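Local coordinates for protein nicotinate phosphoribosyltransferase (Saccharomyces cerevisiae, PDB 1VLP) that catalyses the ATP-dependent synthesis of nicotinate ribonucleotide from nicotinate and phosphoribosyl diphosphate, the first step in making NAD from nicotinic acid, at residues A199-L202 / I203-I207; A176-L179 / F180-I184; T225-I228 / L229-K232; Y143-P146 / L147-I151. All coordinates share one frame; numbering follows the deposited sequence.

All four contacts are local and follow one another along the chain without nesting or crossing; none closes a loop, since the two segments of each are continuous. Contact 4 comes first, at the start of helix 144-159, which packs against strands of the antiparallel sheet. Contact 2 ends helix 168-181 and leads toward strand 186-188 of the parallel sheet. Contact 1 lies on helix 197-213, and contact 3 opens helix 228-234 after strand 222-225. Contacts 1 and 3 touch directly, F230 packing on Q200, D201 and M204, while I207 of contact 1 meets A176 of contact 2. Contact 4 stands apart, its nearest atoms about 6 Å from contacts 1 and 3.

Contact 1: residues A199-L202 / I203-I207; sequences AQDL and IMQGI
D201 and Q205 form an i to i+4 side-chain bridge on helix 197-213, which lies between strands 186-188 and 222-225 in the chain. Q205 NE2 donates to D201 OD2 at 2.9 Å with a somewhat bent N-H...O angle of 146°. The acceptor lies in the plane of the Q205 amide, yet the nitrogen comes to OD2 from above the carboxylate, and the two flat groups are turned 66° apart. A chi1 of -175° carries the D201 carboxylate away from its own N-H, to where the extended Q205 chain reaches OD2. The aliphatic part of Q205 also lies over the preceding turn, CG coming 3.3 Å from D201 O, and L202 CD2 touches NE2 at 3.9 Å. The backbone of the same pair is joined too, Q205 N donating to D201 O at 3.0 Å. The other carboxylate oxygen, OD1, is held by K233 in a salt bridge and by Y234 OH, so both oxygens of D201 have partners. An alanine in place of Q205 would probably leave OD2 without this amide donor and uncover the flank of L202. On the buried side of the helix, I203 packs against helices 168-181 and 367-370, while Q200 and D201 lie against F230, and M204 and Q205 against Y234, of helix 228-234.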
ATOM      1  N   ALA A 199       0.074  10.485  14.590  1.00  4.19           N
ATOM      2  CA  ALA A 199      -1.364  10.240  14.300  1.00  4.34           C
ATOM      3  C   ALA A 199      -1.602   8.752  14.196  1.00  5.63           C
ATOM      4  O   ALA A 199      -2.554   8.208  14.747  1.00  4.92           O
ATOM      5  CB  ALA A 199      -1.830  10.942  12.991  1.00  4.93           C
ATOM      6  N   GLN A 200      -0.755   8.094  13.434  1.00  2.29           N
ATOM      7  CA  GLN A 200      -0.901   6.647  13.293  1.00  2.00           C
ATOM      8  C   GLN A 200      -0.704   5.913  14.635  1.00  2.00           C
ATOM      9  O   GLN A 200      -1.462   5.016  14.952  1.00  2.00           O
ATOM     10  CB  GLN A 200       0.019   6.115  12.186  1.00  3.89           C
ATOM     11  CG  GLN A 200      -0.155   4.598  11.880  1.00  2.90           C
ATOM     12  CD  GLN A 200       0.597   4.184  10.636  1.00  6.25           C
ATOM     13  OE1 GLN A 200       1.636   4.718  10.382  1.00  6.92           O
ATOM     14  NE2 GLN A 200       0.108   3.161   9.904  1.00  6.27           N
ATOM     15  N   ASP A 201       0.284   6.312  15.421  1.00  2.00           N
ATOM     16  CA  ASP A 201       0.462   5.748  16.750  1.00  3.04           C
ATOM     17  C   ASP A 201      -0.772   5.907  17.669  1.00  4.18           C
ATOM     18  O   ASP A 201      -1.172   4.978  18.388  1.00  4.45           O
ATOM     19  CB  ASP A 201       1.691   6.332  17.409  1.00  4.46           C
ATOM     20  CG  ASP A 201       1.974   5.671  18.752  1.00  6.96           C
ATOM     21  OD1 ASP A 201       2.377   4.478  18.768  1.00  7.77           O
ATOM     22  OD2 ASP A 201       1.768   6.338  19.761  1.00  9.78           O
ATOM     23  N   LEU A 202      -1.398   7.087  17.614  1.00  2.00           N
ATOM     24  CA  LEU A 202      -2.598   7.316  18.422  1.00  3.36           C
ATOM     25  C   LEU A 202      -3.757   6.452  17.974  1.00  3.71           C
ATOM     26  O   LEU A 202      -4.471   5.926  18.813  1.00  4.53           O
ATOM     27  CB  LEU A 202      -3.014   8.784  18.402  1.00  4.37           C
ATOM     28  CG  LEU A 202      -2.147   9.731  19.205  1.00  5.97           C
ATOM     29  CD1 LEU A 202      -2.595  11.135  18.849  1.00  5.17           C
ATOM     30  CD2 LEU A 202      -2.277   9.402  20.675  1.00 10.53           C
ATOM     31  N   ILE A 203      -3.950   6.276  16.665  1.00  3.63           N
ATOM     32  CA  ILE A 203      -5.022   5.398  16.177  1.00  2.66           C
ATOM     33  C   ILE A 203      -4.729   3.915  16.487  1.00  3.06           C
ATOM     34  O   ILE A 203      -5.636   3.167  16.812  1.00  2.58           O
ATOM     35  CB  ILE A 203      -5.490   5.739  14.737  1.00  3.89           C
ATOM     36  CG1 ILE A 203      -4.496   5.308  13.694  1.00  4.32           C
ATOM     37  CG2 ILE A 203      -5.886   7.205  14.649  1.00  4.31           C
ATOM     38  CD1 ILE A 203      -4.606   3.844  13.342  1.00  6.45           C
HETATM   39  N   MSE A 204      -3.459   3.533  16.507  1.00  3.52           N
HETATM   40  CA  MSE A 204      -3.080   2.180  16.949  1.00  4.30           C
HETATM   41  C   MSE A 204      -3.488   1.975  18.405  1.00  3.45           C
HETATM   42  O   MSE A 204      -4.059   0.934  18.779  1.00  4.46           O
HETATM   43  CB  MSE A 204      -1.579   1.932  16.786  1.00  4.83           C
HETATM   44  CG  MSE A 204      -1.079   1.667  15.356  1.00  5.74           C
HETATM   45 SE   MSE A 204      -2.001   0.171  14.465  1.00 12.77          SE
HETATM   46  CE  MSE A 204      -1.477  -1.288  15.742  1.00 17.61           C
ATOM     47  N   GLN A 205      -3.173   2.961  19.238  1.00  4.41           N
ATOM     48  CA  GLN A 205      -3.651   3.000  20.648  1.00  5.38           C
ATOM     49  C   GLN A 205      -5.145   2.817  20.775  1.00  5.59           C
ATOM     50  O   GLN A 205      -5.599   2.003  21.618  1.00  4.48           O
ATOM     51  CB  GLN A 205      -3.184   4.280  21.350  1.00  4.50           C
ATOM     52  CG  GLN A 205      -1.705   4.321  21.584  1.00  7.33           C
ATOM     53  CD  GLN A 205      -1.308   5.593  22.345  1.00  8.24           C
ATOM     54  OE1 GLN A 205      -1.952   5.929  23.325  1.00  9.83           O
ATOM     55  NE2 GLN A 205      -0.290   6.306  21.868  1.00  7.07           N
ATOM     56  N   GLY A 206      -5.916   3.498  19.926  1.00  2.22           N
ATOM     57  CA  GLY A 206      -7.402   3.396  19.966  1.00  5.72           C
ATOM     58  C   GLY A 206      -7.949   2.051  19.603  1.00  4.75           C
ATOM     59  O   GLY A 206      -8.824   1.485  20.289  1.00  3.30           O
ATOM     60  N   ILE A 207      -7.360   1.494  18.568  1.00  5.11           N
ATOM     61  CA  ILE A 207      -7.722   0.155  18.075  1.00  5.13           C
ATOM     62  C   ILE A 207      -7.421  -0.850  19.195  1.00  5.82           C
ATOM     63  O   ILE A 207      -8.286  -1.660  19.558  1.00  5.51           O
ATOM     64  CB  ILE A 207      -6.998  -0.194  16.748  1.00  4.16           C
ATOM     65  CG1 ILE A 207      -7.539   0.667  15.577  1.00  6.63           C
ATOM     66  CG2 ILE A 207      -7.139  -1.723  16.422  1.00  4.43           C
ATOM     67  CD1 ILE A 207      -6.680   0.679  14.335  1.00  5.06           C
TER

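Contact 2: residues A176-L179 / F180-I184; sequences AETL and FDNGI
A Schellman motif closes helix 168-181: L179 and F180 supply its carbonyls, while T178 O is taken by N182. The backbone N of I184 reaches back to L179 O at 3.1 Å, from above the carbonyl plane, while G183 N bonds to F180 O. G183 takes positive phi (60°), a conformation that favours glycine. T178 O is gripped twice by N182, whose backbone N and ND2 approach from opposite faces of the carbonyl plane. The side-chain bond is the straighter, ND2 lying 2.9 Å from T178 O at an N-H...O angle of 178°, with the acceptor in the plane of the amide. Beyond the turn, I184 folds back on the helix and its CG2 branch meets L179 CD2 at 3.9 Å. One turn earlier, a face of the F180 ring lies over A176 O, with CD2 3.2 Å from that oxygen, and its CE2 touches A176 CB. The ring also meets F186, and D181 is paired with R217 in a salt bridge. A 6→1 backbone bond nested round a shorter one, a glycine at C-prime and an apolar contact across the turn are the signature of a Schellman C-cap, here leading toward strand 186-188.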
ATOM      1  N   ALA A 176     -13.168   1.020  15.629  1.00  4.36           N
ATOM      2  CA  ALA A 176     -12.806  -0.360  15.872  1.00  6.10           C
ATOM      3  C   ALA A 176     -13.948  -1.112  16.588  1.00  4.01           C
ATOM      4  O   ALA A 176     -14.285  -2.224  16.215  1.00  3.64           O
ATOM      5  CB  ALA A 176     -11.539  -0.417  16.643  1.00  4.75           C
ATOM      6  N   GLU A 177     -14.564  -0.479  17.558  1.00  4.87           N
ATOM      7  CA  GLU A 177     -15.620  -1.127  18.320  1.00  8.76           C
ATOM      8  C   GLU A 177     -16.807  -1.413  17.451  1.00  7.70           C
ATOM      9  O   GLU A 177     -17.413  -2.452  17.583  1.00  5.85           O
ATOM     10  CB  GLU A 177     -15.985  -0.291  19.531  1.00  7.10           C
ATOM     11  CG  GLU A 177     -14.838  -0.260  20.561  1.00 18.32           C
ATOM     12  CD  GLU A 177     -15.196   0.363  21.883  1.00 30.11           C
ATOM     13  OE1 GLU A 177     -16.330   0.879  22.015  1.00 24.75           O
ATOM     14  OE2 GLU A 177     -14.331   0.287  22.806  1.00 29.70           O
ATOM     15  N   THR A 178     -17.151  -0.501  16.547  1.00  4.49           N
ATOM     16  CA  THR A 178     -18.244  -0.777  15.617  1.00  3.20           C
ATOM     17  C   THR A 178     -17.937  -1.963  14.720  1.00  5.56           C
ATOM     18  O   THR A 178     -18.787  -2.849  14.480  1.00  3.53           O
ATOM     19  CB  THR A 178     -18.603   0.469  14.813  1.00  4.07           C
ATOM     20  OG1 THR A 178     -18.954   1.519  15.724  1.00  6.55           O
ATOM     21  CG2 THR A 178     -19.782   0.221  13.867  1.00  4.12           C
ATOM     22  N   LEU A 179     -16.723  -1.975  14.188  1.00  2.81           N
ATOM     23  CA  LEU A 179     -16.280  -3.045  13.327  1.00  5.31           C
ATOM     24  C   LEU A 179     -16.397  -4.395  14.064  1.00  3.24           C
ATOM     25  O   LEU A 179     -16.999  -5.316  13.553  1.00  3.02           O
ATOM     26  CB  LEU A 179     -14.868  -2.735  12.834  1.00  4.31           C
ATOM     27  CG  LEU A 179     -14.741  -1.593  11.824  1.00  4.23           C
ATOM     28  CD1 LEU A 179     -13.268  -1.076  11.714  1.00  4.99           C
ATOM     29  CD2 LEU A 179     -15.270  -1.973  10.476  1.00 11.24           C
ATOM     30  N   PHE A 180     -15.855  -4.466  15.267  1.00  4.49           N
ATOM     31  CA  PHE A 180     -15.880  -5.686  16.055  1.00  6.16           C
ATOM     32  C   PHE A 180     -17.314  -6.133  16.376  1.00  6.05           C
ATOM     33  O   PHE A 180     -17.633  -7.310  16.272  1.00  5.94           O
ATOM     34  CB  PHE A 180     -15.097  -5.503  17.335  1.00  6.50           C
ATOM     35  CG  PHE A 180     -13.617  -5.282  17.165  1.00  4.73           C
ATOM     36  CD1 PHE A 180     -12.860  -5.881  16.143  1.00  5.61           C
ATOM     37  CD2 PHE A 180     -12.974  -4.479  18.074  1.00  7.49           C
ATOM     38  CE1 PHE A 180     -11.509  -5.664  16.083  1.00  4.04           C
ATOM     39  CE2 PHE A 180     -11.647  -4.246  17.986  1.00  6.41           C
ATOM     40  CZ  PHE A 180     -10.916  -4.838  17.012  1.00  4.72           C
ATOM     41  N   ASP A 181     -18.205  -5.193  16.694  1.00  5.52           N
ATOM     42  CA  ASP A 181     -19.635  -5.556  16.895  1.00  8.20           C
ATOM     43  C   ASP A 181     -20.313  -6.175  15.703  1.00  5.59           C
ATOM     44  O   ASP A 181     -21.276  -6.906  15.846  1.00  6.56           O
ATOM     45  CB  ASP A 181     -20.470  -4.354  17.232  1.00  8.97           C
ATOM     46  CG  ASP A 181     -20.076  -3.722  18.496  1.00  9.23           C
ATOM     47  OD1 ASP A 181     -19.406  -4.366  19.336  1.00 11.68           O
ATOM     48  OD2 ASP A 181     -20.444  -2.553  18.640  1.00 15.60           O
ATOM     49  N   ASN A 182     -19.831  -5.837  14.516  1.00  2.95           N
ATOM     50  CA  ASN A 182     -20.324  -6.401  13.274  1.00  5.18           C
ATOM     51  C   ASN A 182     -19.511  -7.594  12.777  1.00  5.89           C
ATOM     52  O   ASN A 182     -19.700  -8.080  11.654  1.00  7.61           O
ATOM     53  CB  ASN A 182     -20.363  -5.269  12.247  1.00  4.43           C
ATOM     54  CG  ASN A 182     -21.563  -4.366  12.454  1.00  7.67           C
ATOM     55  OD1 ASN A 182     -22.622  -4.625  11.910  1.00  9.46           O
ATOM     56  ND2 ASN A 182     -21.403  -3.312  13.243  1.00  7.13           N
ATOM     57  N   GLY A 183     -18.623  -8.107  13.642  1.00  6.63           N
ATOM     58  CA  GLY A 183     -17.790  -9.250  13.303  1.00  7.04           C
ATOM     59  C   GLY A 183     -16.866  -9.058  12.120  1.00  7.12           C
ATOM     60  O   GLY A 183     -16.530 -10.016  11.442  1.00  9.17           O
ATOM     61  N   ILE A 184     -16.439  -7.823  11.902  1.00  3.25           N
ATOM     62  CA  ILE A 184     -15.628  -7.450  10.773  1.00  4.39           C
ATOM     63  C   ILE A 184     -14.139  -7.774  11.044  1.00  3.29           C
ATOM     64  O   ILE A 184     -13.611  -7.326  12.038  1.00  6.49           O
ATOM     65  CB  ILE A 184     -15.764  -5.957  10.415  1.00  4.64           C
ATOM     66  CG1 ILE A 184     -17.231  -5.531  10.172  1.00 10.34           C
ATOM     67  CG2 ILE A 184     -14.890  -5.625   9.254  1.00  3.50           C
ATOM     68  CD1 ILE A 184     -17.942  -6.181   9.099  1.00 12.88           C
TER

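Contact 3: residues T225-I228 / L229-K232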
ATOM      1  N   THR A 225      -1.861  -4.969  11.268  1.00  5.86           N
ATOM      2  CA  THR A 225      -1.560  -3.718  10.565  1.00  4.06           C
ATOM      3  C   THR A 225      -0.583  -4.002   9.454  1.00  4.17           C
ATOM      4  O   THR A 225       0.294  -4.882   9.568  1.00  5.45           O
ATOM      5  CB  THR A 225      -1.007  -2.587  11.497  1.00  4.04           C
ATOM      6  OG1 THR A 225      -0.602  -1.439  10.727  1.00  3.99           O
ATOM      7  CG2 THR A 225       0.073  -3.073  12.366  1.00  4.74           C
ATOM      8  N   SER A 226      -0.736  -3.248   8.374  1.00  4.13           N
ATOM      9  CA  SER A 226       0.290  -3.296   7.335  1.00  2.62           C
ATOM     10  C   SER A 226       1.648  -2.750   7.770  1.00  3.83           C
ATOM     11  O   SER A 226       2.672  -3.084   7.185  1.00  3.90           O
ATOM     12  CB  SER A 226      -0.158  -2.635   6.042  1.00  4.45           C
ATOM     13  OG  SER A 226      -0.219  -1.247   6.156  1.00  8.26           O
ATOM     14  N   ASN A 227       1.678  -1.909   8.792  1.00  3.09           N
ATOM     15  CA  ASN A 227       2.909  -1.261   9.188  1.00  4.57           C
ATOM     16  C   ASN A 227       3.699  -2.194  10.106  1.00  2.91           C
ATOM     17  O   ASN A 227       3.287  -2.498  11.260  1.00  2.64           O
ATOM     18  CB  ASN A 227       2.590   0.064   9.860  1.00  2.00           C
ATOM     19  CG  ASN A 227       3.838   0.860  10.184  1.00  3.14           C
ATOM     20  OD1 ASN A 227       4.640   0.456  11.027  1.00  3.49           O
ATOM     21  ND2 ASN A 227       4.030   1.990   9.493  1.00  3.57           N
ATOM     22  N   ILE A 228       4.826  -2.660   9.600  1.00  3.07           N
ATOM     23  CA  ILE A 228       5.553  -3.689  10.297  1.00  4.72           C
ATOM     24  C   ILE A 228       6.045  -3.173  11.649  1.00  4.93           C
ATOM     25  O   ILE A 228       6.022  -3.928  12.651  1.00  3.52           O
ATOM     26  CB  ILE A 228       6.746  -4.194   9.463  1.00  4.15           C
ATOM     27  CG1 ILE A 228       6.340  -4.628   8.060  1.00  5.33           C
ATOM     28  CG2 ILE A 228       7.428  -5.343  10.145  1.00  4.93           C
ATOM     29  CD1 ILE A 228       7.556  -4.870   7.194  1.00  8.76           C
ATOM     30  N   LEU A 229       6.466  -1.897  11.705  1.00  4.60           N
ATOM     31  CA  LEU A 229       6.970  -1.332  12.966  1.00  5.50           C
ATOM     32  C   LEU A 229       5.872  -1.294  14.042  1.00  4.27           C
ATOM     33  O   LEU A 229       6.142  -1.653  15.185  1.00  4.18           O
ATOM     34  CB  LEU A 229       7.545   0.084  12.763  1.00  7.29           C
ATOM     35  CG  LEU A 229       8.404   0.612  13.909  1.00 12.68           C
ATOM     36  CD1 LEU A 229       9.572  -0.301  14.138  1.00 16.09           C
ATOM     37  CD2 LEU A 229       8.900   1.941  13.585  1.00  9.73           C
ATOM     38  N   PHE A 230       4.676  -0.862  13.655  1.00  2.64           N
ATOM     39  CA  PHE A 230       3.524  -0.827  14.582  1.00  3.83           C
ATOM     40  C   PHE A 230       3.037  -2.213  14.916  1.00  3.56           C
ATOM     41  O   PHE A 230       2.585  -2.442  16.025  1.00  4.50           O
ATOM     42  CB  PHE A 230       2.401   0.041  14.063  1.00  4.44           C
ATOM     43  CG  PHE A 230       2.676   1.530  14.210  1.00  5.46           C
ATOM     44  CD1 PHE A 230       2.910   2.054  15.463  1.00  5.08           C
ATOM     45  CD2 PHE A 230       2.679   2.383  13.130  1.00  3.11           C
ATOM     46  CE1 PHE A 230       3.137   3.409  15.657  1.00  7.83           C
ATOM     47  CE2 PHE A 230       2.944   3.802  13.299  1.00  5.27           C
ATOM     48  CZ  PHE A 230       3.174   4.286  14.572  1.00  5.85           C
ATOM     49  N   ALA A 231       3.100  -3.153  13.966  1.00  2.22           N
ATOM     50  CA  ALA A 231       2.778  -4.561  14.282  1.00  2.25           C
ATOM     51  C   ALA A 231       3.686  -5.045  15.439  1.00  3.80           C
ATOM     52  O   ALA A 231       3.239  -5.613  16.422  1.00  4.37           O
ATOM     53  CB  ALA A 231       3.020  -5.375  13.136  1.00  3.56           C
ATOM     54  N   LYS A 232       4.979  -4.792  15.283  1.00  3.84           N
ATOM     55  CA  LYS A 232       5.982  -5.174  16.293  1.00  5.13           C
ATOM     56  C   LYS A 232       5.702  -4.484  17.629  1.00  5.45           C
ATOM     57  O   LYS A 232       5.716  -5.142  18.676  1.00  4.12           O
ATOM     58  CB  LYS A 232       7.384  -4.858  15.790  1.00  6.81           C
ATOM     59  CG  LYS A 232       8.534  -5.355  16.702  1.00  6.66           C
ATOM     60  CD  LYS A 232       9.859  -5.082  15.967  1.00  7.83           C
ATOM     61  CE  LYS A 232      11.030  -5.643  16.726  1.00 15.19           C
ATOM     62  NZ  LYS A 232      11.166  -4.955  18.029  1.00 17.72           N
TER
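CG of N227 stands anti to the backbone N (chi1 -175°), and the second torsion turns its amide so that OD1 faces the first turn of helix 228-234. N227 is thereby the N-cap: OD1 accepts from F230 N at 2.9 Å, with an N-H...O angle of 164° and the donor somewhat tilted from the amide carbonyl plane. The same amide lies against the F230 ring, where N227 CG is 3.5 Å from F230 CD2, with the two planes 49° apart. L229 CB comes 3.4 Å from N227 OD1 as well. T225 makes the approach to the cap, its OG1 accepting from N227 N at 3.0 Å in an ST turn, while its CG2 branch packs on A231, 3.8 Å from CB. The regular helical bonds start directly, A231 N donating to N227 O at 2.8 Å. N227 ND2 is itself held by T191 and D23, which would fix the amide's rotation, and T225 OG1 is also bonded to E188. Thus the cap joins the end of strand 222-225, at one edge of the parallel sheet, to a short helix whose F230 packs on helix 197-213, while I228, A231 and K232 lie against Y84 of helix 79-88.

Contact 4: residues Y143-P146 / L147-I151; sequences YEIP and LLSLI
I145 O accepts a hydrogen bond from S149 N at 2.8 Å, with a nearly straight N-H...O angle of 169°, in the first turns of helix 144-159. S149 OG lies 3.1 Å from I145 O but also within reach of T191 O, and its one proton may go to either. Leucines on the buried sides of the helix pack on the antiparallel sheet and on helix 59-71. L147 places CG anti to its carbonyl carbon (chi1 -70°), which swings the side chain back over the preceding turn: CG lies 3.2 Å from Y143 O, and CD1 touches Y143 CB at 3.8 Å, coming at the tyrosine ring obliquely. Around them are V133, I390 and F69. An alanine in place of L147 would probably open a gap between Y143 CB, V133, I390 and F69 and leave CB of the tyrosine without its leucine neighbour. On the next position L148 CD1 meets E144 CG, the two side chains slanting past each other, with I388 and I390 covering the leucine. The E144 carboxylate is bonded to the hydroxyl of Y27, which by similarity binds nicotinate, and makes a salt bridge with K28, so this helix start probably borders the nicotinate site. P146 O accepts from L150 N at 2.8 Å, and L150 CG lies 3.4 Å from that same P146 O.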
ATOM      1  N   TYR A 143      11.240   3.071  -1.316  1.00  3.69           N
ATOM      2  CA  TYR A 143      10.989   4.532  -1.072  1.00  4.95           C
ATOM      3  C   TYR A 143       9.549   4.970  -1.011  1.00  3.88           C
ATOM      4  O   TYR A 143       9.248   5.911  -0.270  1.00  5.58           O
ATOM      5  CB  TYR A 143      11.678   5.365  -2.134  1.00  4.26           C
ATOM      6  CG  TYR A 143      13.160   5.445  -1.981  1.00  2.00           C
ATOM      7  CD1 TYR A 143      13.732   6.266  -1.016  1.00  4.55           C
ATOM      8  CD2 TYR A 143      14.021   4.713  -2.822  1.00  5.17           C
ATOM      9  CE1 TYR A 143      15.099   6.391  -0.913  1.00  9.73           C
ATOM     10  CE2 TYR A 143      15.384   4.818  -2.706  1.00  7.69           C
ATOM     11  CZ  TYR A 143      15.923   5.655  -1.749  1.00  5.85           C
ATOM     12  OH  TYR A 143      17.292   5.770  -1.630  1.00  5.13           O
ATOM     13  N   GLU A 144       8.671   4.328  -1.793  1.00  4.99           N
ATOM     14  CA  GLU A 144       7.273   4.797  -1.927  1.00  6.57           C
ATOM     15  C   GLU A 144       6.648   5.217  -0.563  1.00  4.02           C
ATOM     16  O   GLU A 144       6.226   6.379  -0.370  1.00  4.13           O
ATOM     17  CB  GLU A 144       6.412   3.724  -2.594  1.00  8.04           C
ATOM     18  CG  GLU A 144       4.964   4.138  -2.818  1.00 10.51           C
ATOM     19  CD  GLU A 144       3.983   2.966  -2.989  1.00 10.36           C
ATOM     20  OE1 GLU A 144       4.365   1.756  -2.946  1.00 14.40           O
ATOM     21  OE2 GLU A 144       2.795   3.269  -3.208  1.00 12.04           O
ATOM     22  N   ILE A 145       6.602   4.303   0.388  1.00  3.85           N
ATOM     23  CA  ILE A 145       5.853   4.541   1.622  1.00  4.85           C
ATOM     24  C   ILE A 145       6.459   5.614   2.483  1.00  5.83           C
ATOM     25  O   ILE A 145       5.752   6.573   2.815  1.00  3.60           O
ATOM     26  CB  ILE A 145       5.704   3.255   2.447  1.00  6.27           C
ATOM     27  CG1 ILE A 145       5.178   2.181   1.525  1.00  8.76           C
ATOM     28  CG2 ILE A 145       4.777   3.435   3.675  1.00  7.36           C
ATOM     29  CD1 ILE A 145       3.985   2.347   1.035  1.00 20.61           C
ATOM     30  N   PRO A 146       7.742   5.473   2.873  1.00  3.87           N
ATOM     31  CA  PRO A 146       8.312   6.539   3.712  1.00  5.11           C
ATOM     32  C   PRO A 146       8.271   7.901   3.030  1.00  3.97           C
ATOM     33  O   PRO A 146       8.060   8.905   3.686  1.00  2.14           O
ATOM     34  CB  PRO A 146       9.736   6.054   4.028  1.00  4.92           C
ATOM     35  CG  PRO A 146      10.009   4.954   3.027  1.00  8.51           C
ATOM     36  CD  PRO A 146       8.702   4.372   2.640  1.00  8.91           C
ATOM     37  N   LEU A 147       8.483   7.985   1.716  1.00  2.81           N
ATOM     38  CA  LEU A 147       8.419   9.305   1.077  1.00  2.59           C
ATOM     39  C   LEU A 147       7.021   9.903   1.203  1.00  2.40           C
ATOM     40  O   LEU A 147       6.867  11.075   1.520  1.00  2.05           O
ATOM     41  CB  LEU A 147       8.819   9.217  -0.388  1.00  4.12           C
ATOM     42  CG  LEU A 147      10.286   8.925  -0.628  1.00  3.99           C
ATOM     43  CD1 LEU A 147      10.586   9.005  -2.107  1.00  3.59           C
ATOM     44  CD2 LEU A 147      11.232   9.836   0.153  1.00  7.29           C
ATOM     45  N   LEU A 148       5.983   9.128   0.852  1.00  3.85           N
ATOM     46  CA  LEU A 148       4.595   9.578   1.048  1.00  2.39           C
ATOM     47  C   LEU A 148       4.293   9.996   2.472  1.00  5.55           C
ATOM     48  O   LEU A 148       3.710  11.075   2.678  1.00  3.79           O
ATOM     49  CB  LEU A 148       3.629   8.531   0.566  1.00  4.19           C
ATOM     50  CG  LEU A 148       3.576   8.335  -0.944  1.00  5.00           C
ATOM     51  CD1 LEU A 148       2.732   7.067  -1.228  1.00  5.79           C
ATOM     52  CD2 LEU A 148       3.054   9.592  -1.643  1.00  4.76           C
ATOM     53  N   SER A 149       4.705   9.151   3.426  1.00  2.70           N
ATOM     54  CA  SER A 149       4.509   9.417   4.891  1.00  3.39           C
ATOM     55  C   SER A 149       5.189  10.718   5.286  1.00  2.00           C
ATOM     56  O   SER A 149       4.618  11.559   6.009  1.00  2.00           O
ATOM     57  CB  SER A 149       5.037   8.278   5.764  1.00  5.02           C
ATOM     58  OG  SER A 149       4.347   7.047   5.503  1.00 14.13           O
ATOM     59  N   LEU A 150       6.381  10.953   4.731  1.00  3.86           N
ATOM     60  CA  LEU A 150       7.084  12.196   5.014  1.00  2.29           C
ATOM     61  C   LEU A 150       6.450  13.455   4.403  1.00  3.94           C
ATOM     62  O   LEU A 150       6.386  14.529   5.061  1.00  2.00           O
ATOM     63  CB  LEU A 150       8.541  12.101   4.572  1.00  4.53           C
ATOM     64  CG  LEU A 150       9.476  11.336   5.545  1.00  3.19           C
ATOM     65  CD1 LEU A 150      10.819  11.040   4.811  1.00  2.81           C
ATOM     66  CD2 LEU A 150       9.669  12.026   6.893  1.00  6.03           C
ATOM     67  N   ILE A 151       6.030  13.342   3.146  1.00  2.00           N
ATOM     68  CA  ILE A 151       5.433  14.466   2.416  1.00  2.00           C
ATOM     69  C   ILE A 151       4.132  14.874   3.120  1.00  2.00           C
ATOM     70  O   ILE A 151       3.897  16.082   3.375  1.00  2.33           O
ATOM     71  CB  ILE A 151       5.211  14.111   0.931  1.00  2.42           C
ATOM     72  CG1 ILE A 151       6.557  13.900   0.219  1.00  2.65           C
ATOM     73  CG2 ILE A 151       4.464  15.184   0.201  1.00  2.31           C
ATOM     74  CD1 ILE A 151       6.445  13.152  -1.044  1.00  7.14           C
TER